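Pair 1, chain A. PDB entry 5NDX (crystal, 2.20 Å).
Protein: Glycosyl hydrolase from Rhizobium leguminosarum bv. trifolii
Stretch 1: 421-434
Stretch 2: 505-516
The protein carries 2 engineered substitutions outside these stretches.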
# COMPACT_ATOMS: atom_id res chain seq x y z
N SER A 421 -18.34 -18.63 -1.45
CA SER A 421 -19.25 -17.51 -1.64
C SER A 421 -20.29 -17.57 -0.52
O SER A 421 -20.31 -18.49 0.27
CB SER A 421 -19.94 -17.59 -3.00
OG SER A 421 -20.71 -18.79 -3.08
N GLY A 422 -21.22 -16.65 -0.51
CA GLY A 422 -22.26 -16.60 0.52
C GLY A 422 -22.45 -15.14 0.99
O GLY A 422 -21.92 -14.18 0.36
N ARG A 423 -23.21 -14.96 2.05
CA ARG A 423 -23.48 -13.65 2.62
C ARG A 423 -24.03 -13.83 4.01
O ARG A 423 -24.61 -14.88 4.28
CB ARG A 423 -24.37 -12.78 1.72
CG ARG A 423 -25.78 -13.23 1.45
CD ARG A 423 -26.47 -12.13 0.63
NE ARG A 423 -26.10 -12.30 -0.75
CZ ARG A 423 -25.54 -11.43 -1.58
NH1 ARG A 423 -25.25 -10.19 -1.30
NH2 ARG A 423 -25.29 -11.87 -2.79
N THR A 424 -23.75 -12.87 4.90
CA THR A 424 -24.40 -12.80 6.18
C THR A 424 -25.05 -11.43 6.31
O THR A 424 -24.68 -10.47 5.63
CB THR A 424 -23.50 -12.71 7.45
OG1 THR A 424 -22.11 -12.56 7.20
CG2 THR A 424 -23.77 -13.66 8.37
N ALA A 425 -25.90 -11.32 7.32
CA ALA A 425 -26.56 -10.08 7.67
C ALA A 425 -25.90 -9.51 8.92
O ALA A 425 -25.65 -10.25 9.88
CB ALA A 425 -28.02 -10.36 7.90
N VAL A 426 -25.60 -8.20 8.90
CA VAL A 426 -25.10 -7.50 10.06
C VAL A 426 -25.99 -6.29 10.33
O VAL A 426 -26.32 -5.49 9.41
CB VAL A 426 -23.63 -7.06 9.88
CG1 VAL A 426 -23.15 -6.16 10.98
CG2 VAL A 426 -22.72 -8.28 9.77
N ARG A 427 -26.39 -6.17 11.60
CA ARG A 427 -27.00 -4.94 12.08
C ARG A 427 -25.91 -4.25 12.88
O ARG A 427 -25.46 -4.78 13.89
CB ARG A 427 -28.20 -5.16 12.97
CG ARG A 427 -28.85 -3.87 13.49
CD ARG A 427 -29.93 -4.13 14.54
NE ARG A 427 -30.40 -2.85 15.05
CZ ARG A 427 -31.42 -2.14 14.55
NH1 ARG A 427 -32.18 -2.54 13.53
NH2 ARG A 427 -31.68 -0.97 15.10
N LEU A 428 -25.46 -3.11 12.38
CA LEU A 428 -24.35 -2.40 12.99
C LEU A 428 -24.93 -1.22 13.74
O LEU A 428 -25.62 -0.40 13.17
CB LEU A 428 -23.39 -1.90 11.93
CG LEU A 428 -22.21 -1.04 12.41
CD1 LEU A 428 -21.29 -1.88 13.27
CD2 LEU A 428 -21.44 -0.52 11.21
N GLU A 429 -24.60 -1.14 15.02
CA GLU A 429 -24.99 -0.04 15.90
C GLU A 429 -23.73 0.66 16.38
O GLU A 429 -22.77 0.01 16.76
CB GLU A 429 -25.79 -0.60 17.09
CG GLU A 429 -27.11 -1.20 16.58
CD GLU A 429 -28.00 -1.85 17.63
OE1 GLU A 429 -27.70 -1.73 18.83
OE2 GLU A 429 -29.04 -2.45 17.26
N VAL A 430 -23.71 1.97 16.34
CA VAL A 430 -22.60 2.71 16.88
C VAL A 430 -23.21 3.63 17.96
O VAL A 430 -24.10 4.42 17.66
CB VAL A 430 -21.87 3.56 15.85
CG1 VAL A 430 -20.71 4.32 16.50
CG2 VAL A 430 -21.34 2.71 14.71
N SER A 431 -22.72 3.53 19.18
CA SER A 431 -23.17 4.36 20.28
C SER A 431 -22.02 5.17 20.85
O SER A 431 -20.89 5.07 20.41
CB SER A 431 -23.78 3.47 21.38
OG SER A 431 -22.80 2.60 21.88
N GLY A 432 -22.34 6.01 21.83
CA GLY A 432 -21.33 6.81 22.53
C GLY A 432 -20.83 7.96 21.69
O GLY A 432 -19.74 8.42 21.91
N LEU A 433 -21.59 8.40 20.68
CA LEU A 433 -21.11 9.49 19.82
C LEU A 433 -21.48 10.78 20.55
O LEU A 433 -22.41 10.77 21.34
CB LEU A 433 -21.83 9.50 18.47
CG LEU A 433 -21.56 8.30 17.52
CD1 LEU A 433 -22.63 8.26 16.44
CD2 LEU A 433 -20.18 8.38 16.96
N VAL A 434 -20.83 11.88 20.22
CA VAL A 434 -21.21 13.18 20.77
C VAL A 434 -22.48 13.65 20.08
O VAL A 434 -22.51 13.73 18.84
CB VAL A 434 -20.13 14.24 20.51
CG1 VAL A 434 -20.61 15.61 21.03
CG2 VAL A 434 -18.82 13.79 21.15
N GLU A 505 -29.22 11.17 20.55
CA GLU A 505 -28.88 10.15 21.55
C GLU A 505 -27.42 9.64 21.40
O GLU A 505 -26.97 8.77 22.14
CB GLU A 505 -29.86 8.99 21.40
CG GLU A 505 -30.07 8.14 22.63
CD GLU A 505 -30.75 6.81 22.30
OE1 GLU A 505 -30.26 5.73 22.75
OE2 GLU A 505 -31.77 6.85 21.56
N GLY A 506 -26.67 10.19 20.45
CA GLY A 506 -25.35 9.67 20.13
C GLY A 506 -25.28 8.22 19.60
O GLY A 506 -24.28 7.56 19.78
N ARG A 507 -26.34 7.74 18.96
CA ARG A 507 -26.41 6.38 18.38
C ARG A 507 -26.72 6.47 16.91
O ARG A 507 -27.50 7.31 16.50
CB ARG A 507 -27.54 5.55 18.99
CG ARG A 507 -27.31 5.26 20.44
CD ARG A 507 -28.15 4.11 20.98
NE ARG A 507 -27.62 3.78 22.32
CZ ARG A 507 -26.96 2.66 22.67
NH1 ARG A 507 -26.53 2.52 23.93
NH2 ARG A 507 -26.73 1.66 21.80
N ILE A 508 -26.15 5.59 16.12
CA ILE A 508 -26.67 5.36 14.76
C ILE A 508 -26.77 3.85 14.57
O ILE A 508 -26.20 3.08 15.31
CB ILE A 508 -25.84 6.00 13.63
CG1 ILE A 508 -24.44 5.39 13.51
CG2 ILE A 508 -25.74 7.51 13.80
CD1 ILE A 508 -24.36 4.16 12.62
N SER A 509 -27.52 3.44 13.57
CA SER A 509 -27.55 2.06 13.20
C SER A 509 -27.88 1.91 11.74
O SER A 509 -28.52 2.79 11.15
CB SER A 509 -28.56 1.29 14.09
OG SER A 509 -29.92 1.66 13.81
N VAL A 510 -27.46 0.76 11.20
CA VAL A 510 -27.64 0.41 9.81
C VAL A 510 -27.61 -1.11 9.59
O VAL A 510 -26.94 -1.85 10.32
CB VAL A 510 -26.59 1.14 8.94
CG1 VAL A 510 -25.19 0.64 9.22
CG2 VAL A 510 -26.94 1.02 7.47
N ASP A 511 -28.39 -1.57 8.62
CA ASP A 511 -28.38 -2.96 8.20
C ASP A 511 -27.40 -3.09 7.05
O ASP A 511 -27.39 -2.25 6.16
CB ASP A 511 -29.73 -3.44 7.77
CG ASP A 511 -30.69 -3.70 8.97
OD1 ASP A 511 -30.26 -4.19 10.04
OD2 ASP A 511 -31.90 -3.42 8.81
N LEU A 512 -26.58 -4.13 7.09
CA LEU A 512 -25.67 -4.40 6.01
C LEU A 512 -25.86 -5.83 5.55
O LEU A 512 -25.94 -6.75 6.34
CB LEU A 512 -24.25 -4.21 6.48
CG LEU A 512 -23.82 -2.84 6.98
CD1 LEU A 512 -22.51 -2.94 7.72
CD2 LEU A 512 -23.66 -1.93 5.77
N ASP A 513 -25.90 -5.99 4.25
CA ASP A 513 -25.79 -7.28 3.58
C ASP A 513 -24.32 -7.45 3.28
O ASP A 513 -23.71 -6.59 2.62
CB ASP A 513 -26.62 -7.26 2.31
CG ASP A 513 -26.30 -8.42 1.40
OD1 ASP A 513 -26.68 -9.57 1.78
OD2 ASP A 513 -25.59 -8.16 0.36
N VAL A 514 -23.72 -8.53 3.76
CA VAL A 514 -22.28 -8.66 3.80
C VAL A 514 -21.85 -9.91 2.99
O VAL A 514 -21.79 -10.97 3.53
CB VAL A 514 -21.78 -8.75 5.24
CG1 VAL A 514 -20.30 -8.86 5.29
CG2 VAL A 514 -22.21 -7.51 6.02
N PRO A 515 -21.54 -9.74 1.70
CA PRO A 515 -21.08 -10.90 0.92
C PRO A 515 -19.74 -11.44 1.35
O PRO A 515 -18.94 -10.72 1.93
CB PRO A 515 -20.96 -10.36 -0.51
CG PRO A 515 -21.73 -9.07 -0.52
CD PRO A 515 -21.65 -8.52 0.88
N LEU A 516 -19.55 -12.73 1.10
CA LEU A 516 -18.27 -13.39 1.21
C LEU A 516 -17.74 -13.59 -0.22
O LEU A 516 -18.38 -14.29 -1.02
CB LEU A 516 -18.42 -14.74 1.91
CG LEU A 516 -17.17 -15.62 1.96
CD1 LEU A 516 -16.17 -14.95 2.85
CD2 LEU A 516 -17.54 -17.02 2.51
O HOH W 1 -27.46 -10.24 4.16
O HOH W 2 -32.18 -4.88 11.85
O HOH W 3 -24.92 6.71 22.78

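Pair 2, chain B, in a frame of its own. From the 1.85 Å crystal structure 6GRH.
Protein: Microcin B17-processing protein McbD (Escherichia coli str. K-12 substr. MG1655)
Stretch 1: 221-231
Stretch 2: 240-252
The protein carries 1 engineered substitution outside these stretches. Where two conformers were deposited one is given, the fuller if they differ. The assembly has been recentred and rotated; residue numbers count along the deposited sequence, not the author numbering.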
# COMPACT_ATOMS: atom_id res chain seq x y z
N ALA B 221 30.75 -46.26 -19.51
CA ALA B 221 29.39 -45.78 -19.26
C ALA B 221 29.07 -44.58 -20.17
O ALA B 221 29.96 -43.79 -20.48
CB ALA B 221 29.20 -45.39 -17.79
N PRO B 222 27.79 -44.42 -20.54
CA PRO B 222 27.31 -43.18 -21.16
C PRO B 222 27.25 -42.02 -20.20
O PRO B 222 27.41 -42.19 -18.98
CB PRO B 222 25.90 -43.54 -21.62
CG PRO B 222 25.45 -44.54 -20.61
CD PRO B 222 26.67 -45.38 -20.34
N GLY B 223 26.99 -40.84 -20.73
CA GLY B 223 26.93 -39.63 -19.91
C GLY B 223 28.30 -39.25 -19.38
O GLY B 223 29.33 -39.78 -19.81
N HIS B 224 28.29 -38.33 -18.42
CA HIS B 224 29.51 -37.70 -17.94
C HIS B 224 29.39 -37.37 -16.47
O HIS B 224 28.47 -36.63 -16.08
CB HIS B 224 29.80 -36.43 -18.76
CG HIS B 224 30.00 -36.70 -20.22
ND1 HIS B 224 31.22 -37.07 -20.75
CD2 HIS B 224 29.13 -36.72 -21.25
CE1 HIS B 224 31.10 -37.28 -22.05
NE2 HIS B 224 29.84 -37.08 -22.38
N ALA B 225 30.28 -37.93 -15.65
CA ALA B 225 30.42 -37.55 -14.25
C ALA B 225 31.59 -36.60 -14.19
O ALA B 225 32.72 -37.00 -14.48
CB ALA B 225 30.68 -38.75 -13.38
N VAL B 226 31.34 -35.35 -13.85
CA VAL B 226 32.40 -34.36 -13.85
C VAL B 226 32.75 -33.96 -12.43
O VAL B 226 31.86 -33.55 -11.69
CB VAL B 226 32.01 -33.14 -14.70
CG1 VAL B 226 33.06 -32.05 -14.60
CG2 VAL B 226 31.85 -33.56 -16.16
N LEU B 227 34.03 -34.09 -12.07
CA LEU B 227 34.52 -33.77 -10.75
C LEU B 227 35.29 -32.48 -10.88
O LEU B 227 36.22 -32.40 -11.68
CB LEU B 227 35.47 -34.86 -10.24
CG LEU B 227 36.06 -34.69 -8.83
CD1 LEU B 227 34.99 -34.76 -7.77
CD2 LEU B 227 37.13 -35.74 -8.60
N THR B 228 34.89 -31.47 -10.11
CA THR B 228 35.60 -30.20 -10.05
C THR B 228 36.34 -30.18 -8.71
O THR B 228 35.78 -30.58 -7.68
CB THR B 228 34.66 -28.98 -10.15
OG1 THR B 228 33.42 -29.28 -9.47
CG2 THR B 228 34.36 -28.62 -11.60
N LEU B 229 37.59 -29.72 -8.74
CA LEU B 229 38.45 -29.69 -7.57
C LEU B 229 39.04 -28.30 -7.44
O LEU B 229 39.41 -27.69 -8.44
CB LEU B 229 39.58 -30.71 -7.73
CG LEU B 229 39.18 -32.18 -7.70
CD1 LEU B 229 40.41 -33.04 -7.95
CD2 LEU B 229 38.51 -32.56 -6.39
N TYR B 230 39.12 -27.82 -6.21
CA TYR B 230 39.65 -26.51 -5.90
C TYR B 230 40.60 -26.65 -4.73
O TYR B 230 40.33 -27.40 -3.79
CB TYR B 230 38.53 -25.55 -5.47
CG TYR B 230 39.04 -24.25 -4.88
CD1 TYR B 230 39.51 -23.23 -5.71
CD2 TYR B 230 39.08 -24.04 -3.51
CE1 TYR B 230 39.98 -22.04 -5.19
CE2 TYR B 230 39.54 -22.85 -2.98
CZ TYR B 230 40.00 -21.86 -3.83
OH TYR B 230 40.46 -20.66 -3.33
N GLY B 231 41.68 -25.87 -4.79
CA GLY B 231 42.57 -25.69 -3.66
C GLY B 231 43.32 -24.38 -3.71
O GLY B 231 43.60 -23.87 -4.79
N LYS B 240 40.44 -23.94 2.00
CA LYS B 240 41.67 -24.35 1.37
C LYS B 240 41.42 -25.39 0.27
O LYS B 240 42.28 -25.59 -0.60
CB LYS B 240 42.61 -24.97 2.41
CG LYS B 240 42.80 -24.15 3.69
CD LYS B 240 43.33 -22.75 3.41
CE LYS B 240 43.68 -22.05 4.71
NZ LYS B 240 44.18 -20.68 4.47
N TYR B 241 40.27 -26.05 0.33
CA TYR B 241 39.92 -27.15 -0.55
C TYR B 241 38.41 -27.24 -0.69
O TYR B 241 37.69 -27.07 0.30
CB TYR B 241 40.47 -28.49 -0.00
CG TYR B 241 39.87 -29.75 -0.61
CD1 TYR B 241 40.24 -30.18 -1.88
CD2 TYR B 241 38.93 -30.50 0.08
CE1 TYR B 241 39.70 -31.32 -2.45
CE2 TYR B 241 38.37 -31.64 -0.48
CZ TYR B 241 38.75 -32.05 -1.75
OH TYR B 241 38.19 -33.20 -2.32
N SER B 242 37.93 -27.52 -1.90
CA SER B 242 36.53 -27.87 -2.07
C SER B 242 36.36 -28.72 -3.32
O SER B 242 37.29 -28.87 -4.11
CB SER B 242 35.65 -26.62 -2.13
OG SER B 242 34.29 -26.98 -1.99
N THR B 243 35.17 -29.28 -3.48
CA THR B 243 34.92 -30.17 -4.60
C THR B 243 33.47 -30.14 -4.97
O THR B 243 32.63 -29.79 -4.16
CB THR B 243 35.40 -31.62 -4.31
OG1 THR B 243 35.13 -32.47 -5.44
CG2 THR B 243 34.71 -32.21 -3.11
N GLY B 244 33.20 -30.46 -6.23
CA GLY B 244 31.85 -30.62 -6.73
C GLY B 244 31.81 -31.77 -7.70
O GLY B 244 32.81 -32.09 -8.36
N LEU B 245 30.65 -32.40 -7.79
CA LEU B 245 30.47 -33.55 -8.64
C LEU B 245 29.06 -33.57 -9.19
O LEU B 245 28.09 -33.32 -8.45
CB LEU B 245 30.70 -34.82 -7.82
CG LEU B 245 30.48 -36.17 -8.52
CD1 LEU B 245 31.46 -36.37 -9.67
CD2 LEU B 245 30.65 -37.26 -7.49
N SER B 246 28.93 -33.90 -10.46
CA SER B 246 27.63 -34.10 -11.04
C SER B 246 27.69 -34.98 -12.26
O SER B 246 28.69 -34.97 -12.98
CB SER B 246 27.03 -32.74 -11.39
OG SER B 246 25.72 -32.90 -11.89
N TYR B 247 26.63 -35.75 -12.47
CA TYR B 247 26.50 -36.61 -13.63
C TYR B 247 25.30 -36.16 -14.44
O TYR B 247 24.22 -35.95 -13.89
CB TYR B 247 26.30 -38.06 -13.19
CG TYR B 247 26.05 -39.03 -14.33
CD1 TYR B 247 24.74 -39.33 -14.72
CD2 TYR B 247 27.10 -39.62 -15.01
CE1 TYR B 247 24.49 -40.23 -15.75
CE2 TYR B 247 26.86 -40.52 -16.05
CZ TYR B 247 25.56 -40.82 -16.41
OH TYR B 247 25.32 -41.72 -17.42
N ALA B 248 25.50 -36.04 -15.74
CA ALA B 248 24.41 -35.75 -16.67
C ALA B 248 24.75 -36.38 -18.03
O ALA B 248 25.88 -36.84 -18.25
CB ALA B 248 24.20 -34.25 -16.78
N ASN B 249 23.77 -36.42 -18.94
CA ASN B 249 23.99 -36.89 -20.32
C ASN B 249 24.90 -35.95 -21.10
O ASN B 249 25.75 -36.39 -21.86
CB ASN B 249 22.68 -37.03 -21.09
CG ASN B 249 21.88 -38.24 -20.67
OD1 ASN B 249 22.45 -39.26 -20.25
ND2 ASN B 249 20.55 -38.15 -20.79
N SER B 250 24.66 -34.67 -20.92
CA SER B 250 25.44 -33.59 -21.52
C SER B 250 26.68 -33.30 -20.68
O SER B 250 26.58 -33.07 -19.48
CB SER B 250 24.56 -32.32 -21.61
OG SER B 250 25.33 -31.14 -21.80
N LEU B 251 27.83 -33.26 -21.32
CA LEU B 251 29.09 -32.87 -20.68
C LEU B 251 29.00 -31.46 -20.13
O LEU B 251 29.38 -31.21 -18.97
CB LEU B 251 30.25 -32.99 -21.65
CG LEU B 251 31.63 -32.49 -21.20
CD1 LEU B 251 32.04 -33.11 -19.87
CD2 LEU B 251 32.65 -32.78 -22.29
N LYS B 252 28.47 -30.54 -20.93
CA LYS B 252 28.30 -29.16 -20.48
C LYS B 252 27.42 -29.05 -19.22
O LYS B 252 27.79 -28.36 -18.27
CB LYS B 252 27.73 -28.28 -21.59
CG LYS B 252 27.45 -26.86 -21.15
CD LYS B 252 26.71 -26.11 -22.24
CE LYS B 252 27.67 -25.33 -23.10
NZ LYS B 252 28.06 -24.08 -22.41

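What backbone do the two pairs share? In each, two antiparallel strands lie side by side, their directions 153° apart in pair 1 and 168° in pair 2, and fourteen central residues superpose with an RMSD of 0.4 Å. The register is the same: Leu428(A) faces Val510(A) where Val226(B) faces Ser246(B), and Val430(A) faces Ile508(A) where Thr228(B) faces Gly244(B). Both are hydrogen-bonded pairs closed by two N-H to O=C bonds. Leu428(A) N to Val510(A) O is 2.8 Å, as is Val226(B) N to Ser246(B) O; in the return direction, Val510(A) N to Leu428(A) O is 2.9 Å and Ser246(B) N to Val226(B) O is 3.2 Å.

How is the face bearing Val426(A), Leu428(A) and Val430(A) filled? In pair 1 it is aliphatic, with branched side chains meeting directly across the strands: Val430(A) CB lies 3.9 Å from Ile508(A) CG1, and Leu428(A) CB lies 4.1 Å from Val510(A) CG1. The matching face of pair 2 has smaller residues on its second strand, Gly244(B), Ser246(B) and Ala248(B) standing where pair 1 has Ile508(A), Val510(A) and Leu512(A). Part of the packing there comes instead from beyond the strand, at the start of a helix. Leu251(B) CD1 reaches to 3.7 Å from Val226(B) CG2, and Leu251(B) CB sits over one face of the His224(B) ring, 4.0 Å from its centroid, in a CH-pi contact.

What replaces the charges on the other face? In pair 1, Arg427(A), Glu429(A), Ser509(A) and Asp511(A) make this face polar. Arg427(A) NE forms a salt bridge along its own strand with Glu429(A) OE2 at 2.6 Å, while a water spans the strands, accepting from Arg427(A) NH1 at 2.9 Å and donating to Asp511(A) OD1 at 2.7 Å. The same four positions in pair 2 hold Ala225(B), Leu227(B), Leu245(B) and Tyr247(B), all buried. Here contact is mainly apolar: Ala225(B) CB is 4.0 Å from Tyr247(B) CD2, and Leu227(B) CD1 is 4.3 Å from Leu245(B) CB. Tyr247(B) still makes a polar link, its OH donating to Pro222(B) O at 2.7 Å.

Where do glycines make room? Gly506(A) and Gly244(B) occupy different positions, since Gly506(A) matches Ser242(B) and Gly244(B) matches Ile508(A). A CB on Gly506(A) would fall 2.3 Å from Leu433(A) O, a clash; without one, the backbone fits closely against the turn and Gly506(A) O accepts from Leu433(A) N at 3.0 Å. On Gly244(B), an ideal CB would come within 2.9 Å of Thr228(B) OG1, also a clash. The Ile508(A) side chain, by contrast, is accommodated opposite Val430(A), whose t rotamer leaves to hydrogen the p site that OG1 takes in Thr228(B), so that Ile508(A) CG1 packs against Val430(A) CB.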